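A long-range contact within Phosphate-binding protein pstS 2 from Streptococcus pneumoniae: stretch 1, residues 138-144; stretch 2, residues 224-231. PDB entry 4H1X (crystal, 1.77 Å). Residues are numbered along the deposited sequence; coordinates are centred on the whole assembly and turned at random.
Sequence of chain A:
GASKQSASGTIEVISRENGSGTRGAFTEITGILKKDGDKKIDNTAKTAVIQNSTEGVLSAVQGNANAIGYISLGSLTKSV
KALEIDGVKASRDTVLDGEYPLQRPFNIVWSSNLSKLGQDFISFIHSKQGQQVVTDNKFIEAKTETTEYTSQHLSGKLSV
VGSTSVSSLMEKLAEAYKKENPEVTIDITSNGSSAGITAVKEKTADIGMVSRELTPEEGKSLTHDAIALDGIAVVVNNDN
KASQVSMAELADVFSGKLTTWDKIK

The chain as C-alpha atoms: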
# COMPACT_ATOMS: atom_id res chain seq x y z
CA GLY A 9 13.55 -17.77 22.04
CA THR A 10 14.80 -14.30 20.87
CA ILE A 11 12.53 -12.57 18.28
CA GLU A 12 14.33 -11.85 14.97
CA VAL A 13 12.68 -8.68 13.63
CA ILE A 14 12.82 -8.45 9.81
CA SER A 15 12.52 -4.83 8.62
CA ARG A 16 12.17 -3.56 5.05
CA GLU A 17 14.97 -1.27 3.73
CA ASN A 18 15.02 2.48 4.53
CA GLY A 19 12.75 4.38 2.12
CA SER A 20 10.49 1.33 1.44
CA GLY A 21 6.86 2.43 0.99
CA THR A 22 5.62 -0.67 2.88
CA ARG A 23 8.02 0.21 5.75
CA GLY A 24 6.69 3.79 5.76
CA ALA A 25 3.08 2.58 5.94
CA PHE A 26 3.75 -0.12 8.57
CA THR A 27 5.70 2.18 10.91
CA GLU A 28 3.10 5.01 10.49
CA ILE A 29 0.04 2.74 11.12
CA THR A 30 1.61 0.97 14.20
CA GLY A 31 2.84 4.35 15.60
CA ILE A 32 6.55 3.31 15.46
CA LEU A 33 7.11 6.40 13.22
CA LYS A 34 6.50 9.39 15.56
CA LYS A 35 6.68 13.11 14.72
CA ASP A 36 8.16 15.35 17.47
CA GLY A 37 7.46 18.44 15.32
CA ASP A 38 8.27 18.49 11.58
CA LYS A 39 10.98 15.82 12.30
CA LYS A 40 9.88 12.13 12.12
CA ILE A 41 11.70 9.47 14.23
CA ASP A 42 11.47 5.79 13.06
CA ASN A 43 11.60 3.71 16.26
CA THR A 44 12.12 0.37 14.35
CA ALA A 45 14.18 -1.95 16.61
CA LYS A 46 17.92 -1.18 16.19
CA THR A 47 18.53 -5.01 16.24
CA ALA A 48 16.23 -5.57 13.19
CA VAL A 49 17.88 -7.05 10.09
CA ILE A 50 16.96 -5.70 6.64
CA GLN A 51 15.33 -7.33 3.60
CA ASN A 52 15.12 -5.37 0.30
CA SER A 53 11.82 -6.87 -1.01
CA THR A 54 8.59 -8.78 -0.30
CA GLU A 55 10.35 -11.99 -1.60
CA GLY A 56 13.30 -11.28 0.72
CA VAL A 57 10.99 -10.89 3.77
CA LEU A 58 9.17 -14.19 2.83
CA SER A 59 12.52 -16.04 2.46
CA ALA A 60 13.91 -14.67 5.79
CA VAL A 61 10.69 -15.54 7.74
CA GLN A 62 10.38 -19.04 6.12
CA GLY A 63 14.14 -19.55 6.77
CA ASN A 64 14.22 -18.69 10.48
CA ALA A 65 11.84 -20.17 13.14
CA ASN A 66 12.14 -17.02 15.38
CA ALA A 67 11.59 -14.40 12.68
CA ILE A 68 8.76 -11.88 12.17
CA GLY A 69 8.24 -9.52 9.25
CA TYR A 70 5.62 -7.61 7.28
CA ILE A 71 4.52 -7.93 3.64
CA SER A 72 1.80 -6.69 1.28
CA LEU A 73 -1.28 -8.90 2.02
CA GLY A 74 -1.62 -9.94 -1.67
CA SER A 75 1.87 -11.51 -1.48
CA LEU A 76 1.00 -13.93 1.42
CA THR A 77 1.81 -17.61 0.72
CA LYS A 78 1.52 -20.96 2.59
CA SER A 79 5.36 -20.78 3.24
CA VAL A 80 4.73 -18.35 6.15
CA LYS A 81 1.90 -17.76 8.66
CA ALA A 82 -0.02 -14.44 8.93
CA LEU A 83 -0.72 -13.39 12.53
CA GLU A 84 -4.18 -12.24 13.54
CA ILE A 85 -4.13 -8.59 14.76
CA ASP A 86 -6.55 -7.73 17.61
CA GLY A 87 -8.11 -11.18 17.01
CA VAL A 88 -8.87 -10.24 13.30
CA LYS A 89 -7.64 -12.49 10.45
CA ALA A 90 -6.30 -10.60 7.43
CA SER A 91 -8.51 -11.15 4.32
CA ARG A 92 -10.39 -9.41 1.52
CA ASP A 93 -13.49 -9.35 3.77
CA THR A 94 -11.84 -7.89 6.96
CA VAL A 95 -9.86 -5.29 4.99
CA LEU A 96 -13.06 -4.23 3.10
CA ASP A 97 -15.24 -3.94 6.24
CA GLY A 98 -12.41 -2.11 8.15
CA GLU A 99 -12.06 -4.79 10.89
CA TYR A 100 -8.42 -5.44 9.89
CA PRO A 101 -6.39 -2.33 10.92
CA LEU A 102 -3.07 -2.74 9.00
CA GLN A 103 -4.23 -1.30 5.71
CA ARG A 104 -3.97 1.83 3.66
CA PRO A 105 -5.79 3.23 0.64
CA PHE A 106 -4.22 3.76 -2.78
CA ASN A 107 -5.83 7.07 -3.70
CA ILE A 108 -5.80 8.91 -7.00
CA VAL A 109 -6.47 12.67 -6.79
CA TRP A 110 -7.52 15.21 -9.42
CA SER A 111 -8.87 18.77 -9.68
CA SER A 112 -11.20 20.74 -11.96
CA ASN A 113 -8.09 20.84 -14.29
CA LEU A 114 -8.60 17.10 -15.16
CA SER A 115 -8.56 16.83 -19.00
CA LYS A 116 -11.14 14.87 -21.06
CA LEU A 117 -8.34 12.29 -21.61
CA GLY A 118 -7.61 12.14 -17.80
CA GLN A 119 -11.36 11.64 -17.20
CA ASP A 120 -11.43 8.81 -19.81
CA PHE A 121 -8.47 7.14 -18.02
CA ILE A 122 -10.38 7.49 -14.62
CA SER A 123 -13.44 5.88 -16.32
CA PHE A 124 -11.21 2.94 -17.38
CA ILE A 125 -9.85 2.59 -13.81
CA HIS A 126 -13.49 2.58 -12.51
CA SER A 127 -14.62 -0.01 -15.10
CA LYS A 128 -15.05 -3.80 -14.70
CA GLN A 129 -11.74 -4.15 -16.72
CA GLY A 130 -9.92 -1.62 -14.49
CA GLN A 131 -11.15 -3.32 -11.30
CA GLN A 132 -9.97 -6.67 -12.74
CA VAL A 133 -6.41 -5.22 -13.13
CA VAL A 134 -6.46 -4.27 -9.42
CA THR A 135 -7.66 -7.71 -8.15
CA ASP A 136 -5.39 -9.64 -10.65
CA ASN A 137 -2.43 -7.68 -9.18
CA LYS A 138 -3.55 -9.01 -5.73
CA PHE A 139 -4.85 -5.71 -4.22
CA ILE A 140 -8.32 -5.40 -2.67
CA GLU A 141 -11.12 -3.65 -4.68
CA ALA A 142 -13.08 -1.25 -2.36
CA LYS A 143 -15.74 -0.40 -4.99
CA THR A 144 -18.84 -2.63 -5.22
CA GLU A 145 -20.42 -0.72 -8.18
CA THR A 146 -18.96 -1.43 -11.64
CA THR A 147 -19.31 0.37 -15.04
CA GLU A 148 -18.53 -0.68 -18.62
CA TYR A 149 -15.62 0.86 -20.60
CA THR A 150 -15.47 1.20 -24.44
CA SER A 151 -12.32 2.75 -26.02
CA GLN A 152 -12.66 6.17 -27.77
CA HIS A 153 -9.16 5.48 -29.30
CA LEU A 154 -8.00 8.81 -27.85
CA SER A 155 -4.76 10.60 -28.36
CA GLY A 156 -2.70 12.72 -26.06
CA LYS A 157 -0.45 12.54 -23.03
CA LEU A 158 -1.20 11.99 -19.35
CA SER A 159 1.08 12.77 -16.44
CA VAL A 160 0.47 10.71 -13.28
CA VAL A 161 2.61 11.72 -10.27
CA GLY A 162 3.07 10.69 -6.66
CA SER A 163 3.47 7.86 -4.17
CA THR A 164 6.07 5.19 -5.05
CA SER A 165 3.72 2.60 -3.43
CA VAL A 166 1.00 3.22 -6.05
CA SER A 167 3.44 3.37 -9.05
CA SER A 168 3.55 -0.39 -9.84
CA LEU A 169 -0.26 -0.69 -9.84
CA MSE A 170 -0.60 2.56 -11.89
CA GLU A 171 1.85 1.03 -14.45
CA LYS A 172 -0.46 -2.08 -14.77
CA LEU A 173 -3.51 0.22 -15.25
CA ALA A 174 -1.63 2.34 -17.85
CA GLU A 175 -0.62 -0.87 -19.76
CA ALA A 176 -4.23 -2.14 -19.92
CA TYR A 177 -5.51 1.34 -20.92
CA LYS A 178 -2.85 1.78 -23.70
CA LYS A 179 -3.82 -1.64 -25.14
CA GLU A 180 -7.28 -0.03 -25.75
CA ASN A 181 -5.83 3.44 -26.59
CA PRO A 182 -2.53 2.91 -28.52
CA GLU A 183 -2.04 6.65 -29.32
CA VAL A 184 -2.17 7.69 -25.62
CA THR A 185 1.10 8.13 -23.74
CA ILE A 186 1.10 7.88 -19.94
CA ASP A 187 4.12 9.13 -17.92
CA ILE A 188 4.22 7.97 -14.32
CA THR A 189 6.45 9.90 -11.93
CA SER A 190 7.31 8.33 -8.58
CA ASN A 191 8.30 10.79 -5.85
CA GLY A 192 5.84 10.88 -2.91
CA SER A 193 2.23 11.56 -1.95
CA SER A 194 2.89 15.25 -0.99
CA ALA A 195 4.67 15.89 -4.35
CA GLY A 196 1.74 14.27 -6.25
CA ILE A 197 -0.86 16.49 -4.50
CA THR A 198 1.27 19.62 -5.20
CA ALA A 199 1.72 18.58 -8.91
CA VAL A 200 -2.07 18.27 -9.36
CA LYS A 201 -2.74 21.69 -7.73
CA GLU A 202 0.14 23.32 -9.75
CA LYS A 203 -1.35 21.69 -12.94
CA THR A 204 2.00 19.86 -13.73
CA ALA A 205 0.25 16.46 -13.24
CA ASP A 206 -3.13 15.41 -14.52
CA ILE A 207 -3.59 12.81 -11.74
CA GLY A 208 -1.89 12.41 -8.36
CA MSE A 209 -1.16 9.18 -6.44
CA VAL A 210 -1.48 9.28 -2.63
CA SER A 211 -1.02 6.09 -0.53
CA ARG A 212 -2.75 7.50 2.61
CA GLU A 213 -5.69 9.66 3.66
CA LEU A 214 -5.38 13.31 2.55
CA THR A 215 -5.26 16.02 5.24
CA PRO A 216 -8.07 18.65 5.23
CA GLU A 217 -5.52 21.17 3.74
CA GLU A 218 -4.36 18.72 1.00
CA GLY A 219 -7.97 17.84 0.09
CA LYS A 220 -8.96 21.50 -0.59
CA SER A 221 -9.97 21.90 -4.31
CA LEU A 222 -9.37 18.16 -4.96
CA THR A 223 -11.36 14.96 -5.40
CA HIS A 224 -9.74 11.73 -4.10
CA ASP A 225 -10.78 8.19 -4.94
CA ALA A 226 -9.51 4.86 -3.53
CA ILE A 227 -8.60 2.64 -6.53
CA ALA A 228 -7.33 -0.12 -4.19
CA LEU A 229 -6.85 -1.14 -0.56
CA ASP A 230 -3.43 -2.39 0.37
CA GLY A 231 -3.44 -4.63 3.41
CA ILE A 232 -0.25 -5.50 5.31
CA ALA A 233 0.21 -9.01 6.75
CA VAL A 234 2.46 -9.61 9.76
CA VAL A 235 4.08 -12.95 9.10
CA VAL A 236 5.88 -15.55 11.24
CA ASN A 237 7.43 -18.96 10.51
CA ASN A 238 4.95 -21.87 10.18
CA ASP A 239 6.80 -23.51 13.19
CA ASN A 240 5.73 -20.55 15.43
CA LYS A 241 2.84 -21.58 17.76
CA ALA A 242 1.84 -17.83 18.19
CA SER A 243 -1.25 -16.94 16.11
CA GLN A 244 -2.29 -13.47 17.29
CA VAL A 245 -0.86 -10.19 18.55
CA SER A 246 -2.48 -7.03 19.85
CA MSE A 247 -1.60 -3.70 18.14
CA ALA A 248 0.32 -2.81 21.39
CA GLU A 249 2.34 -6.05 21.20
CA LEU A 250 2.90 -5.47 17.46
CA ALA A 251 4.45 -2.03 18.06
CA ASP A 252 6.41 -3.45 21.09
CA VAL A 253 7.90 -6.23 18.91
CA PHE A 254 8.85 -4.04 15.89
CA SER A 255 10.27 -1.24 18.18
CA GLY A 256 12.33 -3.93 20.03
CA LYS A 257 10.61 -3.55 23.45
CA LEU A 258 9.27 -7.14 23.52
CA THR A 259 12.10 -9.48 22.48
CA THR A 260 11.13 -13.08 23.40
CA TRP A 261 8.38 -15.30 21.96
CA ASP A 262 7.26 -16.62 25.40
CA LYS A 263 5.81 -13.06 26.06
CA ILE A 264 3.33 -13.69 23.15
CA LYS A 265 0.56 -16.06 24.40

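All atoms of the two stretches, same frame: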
# COMPACT_ATOMS: atom_id res chain seq x y z
N LYS A 138 -3.42 -8.56 -7.12
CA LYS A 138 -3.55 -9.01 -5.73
C LYS A 138 -3.81 -7.88 -4.69
O LYS A 138 -3.58 -8.07 -3.50
CB LYS A 138 -2.31 -9.86 -5.31
CG LYS A 138 -2.00 -11.05 -6.24
CD LYS A 138 -2.99 -12.18 -6.08
CE LYS A 138 -2.45 -13.50 -6.58
NZ LYS A 138 -3.13 -14.66 -5.95
N PHE A 139 -4.39 -6.76 -5.13
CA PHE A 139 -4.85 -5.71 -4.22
C PHE A 139 -6.34 -5.94 -3.97
O PHE A 139 -6.98 -6.71 -4.69
CB PHE A 139 -4.60 -4.31 -4.80
CG PHE A 139 -3.13 -3.98 -4.86
CD1 PHE A 139 -2.46 -3.54 -3.72
CD2 PHE A 139 -2.43 -4.09 -6.05
CE1 PHE A 139 -1.08 -3.27 -3.76
CE2 PHE A 139 -1.06 -3.81 -6.10
CZ PHE A 139 -0.40 -3.39 -4.96
N ILE A 140 -6.90 -5.27 -2.97
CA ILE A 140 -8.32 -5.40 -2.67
C ILE A 140 -9.12 -4.24 -3.31
O ILE A 140 -8.72 -3.08 -3.21
CB ILE A 140 -8.51 -5.50 -1.15
CG1 ILE A 140 -7.93 -6.86 -0.66
CG2 ILE A 140 -9.98 -5.34 -0.75
CD1 ILE A 140 -7.42 -6.89 0.76
N GLU A 141 -10.22 -4.59 -4.00
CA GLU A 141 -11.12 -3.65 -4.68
C GLU A 141 -12.20 -3.17 -3.68
O GLU A 141 -13.06 -3.95 -3.28
CB GLU A 141 -11.72 -4.33 -5.94
CG GLU A 141 -12.66 -3.47 -6.77
CD GLU A 141 -12.07 -2.13 -7.16
OE1 GLU A 141 -11.21 -2.09 -8.07
OE2 GLU A 141 -12.44 -1.12 -6.52
N ALA A 142 -12.13 -1.88 -3.30
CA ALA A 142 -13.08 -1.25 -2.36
C ALA A 142 -14.46 -0.99 -2.98
O ALA A 142 -15.47 -1.03 -2.28
CB ALA A 142 -12.50 0.07 -1.85
N LYS A 143 -14.49 -0.70 -4.30
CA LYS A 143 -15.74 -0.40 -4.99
C LYS A 143 -16.56 -1.67 -5.24
O LYS A 143 -16.01 -2.73 -5.57
CB LYS A 143 -15.49 0.34 -6.32
CG LYS A 143 -14.74 1.66 -6.16
CD LYS A 143 -15.63 2.81 -5.68
CE LYS A 143 -14.88 3.80 -4.82
NZ LYS A 143 -15.69 5.02 -4.53
N THR A 144 -17.87 -1.55 -5.02
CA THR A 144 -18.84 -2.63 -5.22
C THR A 144 -19.57 -2.41 -6.54
O THR A 144 -19.97 -3.38 -7.20
CB THR A 144 -19.81 -2.73 -4.02
OG1 THR A 144 -20.53 -1.50 -3.87
CG2 THR A 144 -19.09 -3.09 -2.71
N HIS A 224 -10.58 12.92 -4.27
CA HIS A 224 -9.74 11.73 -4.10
C HIS A 224 -10.63 10.51 -4.23
O HIS A 224 -11.84 10.58 -3.94
CB HIS A 224 -8.96 11.71 -2.77
CG HIS A 224 -9.82 11.52 -1.57
ND1 HIS A 224 -10.35 12.61 -0.89
CD2 HIS A 224 -10.22 10.39 -0.96
CE1 HIS A 224 -11.04 12.10 0.12
NE2 HIS A 224 -11.00 10.77 0.11
N ASP A 225 -10.05 9.42 -4.69
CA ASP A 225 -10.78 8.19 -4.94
C ASP A 225 -9.88 6.99 -4.67
O ASP A 225 -8.77 6.93 -5.20
CB ASP A 225 -11.21 8.23 -6.41
CG ASP A 225 -11.80 6.96 -6.94
OD1 ASP A 225 -12.83 6.50 -6.38
OD2 ASP A 225 -11.26 6.42 -7.93
N ALA A 226 -10.34 6.05 -3.83
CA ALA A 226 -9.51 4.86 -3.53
C ALA A 226 -9.67 3.82 -4.64
O ALA A 226 -10.74 3.22 -4.77
CB ALA A 226 -9.87 4.28 -2.17
N ILE A 227 -8.61 3.61 -5.43
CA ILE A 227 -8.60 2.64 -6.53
C ILE A 227 -8.25 1.24 -6.00
O ILE A 227 -8.48 0.25 -6.68
CB ILE A 227 -7.67 3.06 -7.69
CG1 ILE A 227 -6.18 3.10 -7.27
CG2 ILE A 227 -8.14 4.36 -8.31
CD1 ILE A 227 -5.12 3.15 -8.46
N ALA A 228 -7.70 1.15 -4.80
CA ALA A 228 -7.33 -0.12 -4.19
C ALA A 228 -7.10 0.04 -2.71
O ALA A 228 -6.77 1.15 -2.24
CB ALA A 228 -6.05 -0.67 -4.83
N LEU A 229 -7.20 -1.07 -1.98
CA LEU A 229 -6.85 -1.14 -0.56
C LEU A 229 -5.67 -2.07 -0.47
O LEU A 229 -5.66 -3.15 -1.07
CB LEU A 229 -8.00 -1.60 0.34
CG LEU A 229 -9.26 -0.74 0.33
CD1 LEU A 229 -10.30 -1.35 1.26
CD2 LEU A 229 -8.97 0.69 0.74
N ASP A 230 -4.64 -1.61 0.22
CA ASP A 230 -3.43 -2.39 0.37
C ASP A 230 -3.32 -2.82 1.81
O ASP A 230 -3.07 -1.98 2.67
CB ASP A 230 -2.21 -1.56 -0.07
CG ASP A 230 -0.88 -2.26 0.13
OD1 ASP A 230 -0.75 -3.45 -0.29
OD2 ASP A 230 0.03 -1.65 0.74
N GLY A 231 -3.56 -4.10 2.06
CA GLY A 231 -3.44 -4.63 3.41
C GLY A 231 -1.99 -5.04 3.64
O GLY A 231 -1.24 -5.30 2.68
O HOH W 1 -1.71 -6.38 -1.36
O HOH W 2 -10.08 0.29 -8.70
O HOH W 3 -11.06 0.35 -4.75

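Contact between residues 138-144, an irregular segment, and residues 224-231, which run roughly antiparallel to it and turn a corner at Ile-227. His-224 lies beyond reach of the first stretch. Asp-225 begins the contact with a long salt bridge, its OD1 lying 3.7 Å from NZ of Lys-143, whose CA-to-CB bond points sideways but whose side chain, bent at chi1 and chi2 (both m), brings its end nearer. Ala-226 contributes its carbonyl: water 3 donates to Ala-226 O (2.9 Å) and to Glu-141 OE2 (2.7 Å) and accepts from Ala-142 N (2.9 Å). The same OE2 of Glu-141 accepts a hydrogen bond from Lys-143 N (3.1 Å), which helps hold the carboxylate in place. At the corner, water 2 joins Ile-227 O (2.6 Å) to Glu-141 OE1 (2.7 Å), while the CA-to-CB bond of Ile-227 points away from the first stretch. Ala-228 packs its CB against Phe-139 CB (3.9 Å), and its CA makes a CA-H...O contact with Ile-140 O (3.4 Å). Leu-229 forms the single antiparallel bridge: Leu-229 N donates to Ile-140 O (2.8 Å), and Ile-140 N donates to Leu-229 O (3.1 Å), both near-linear. Its side chain also meets Ile-140 (CB to CB, 4.2 Å) and Ala-142 (Leu-229 CG to Ala-142 CB, 4.0 Å). Asp-230 finally places OD1 at the edge of the Phe-139 ring, 3.5 Å from Phe-139 CE1.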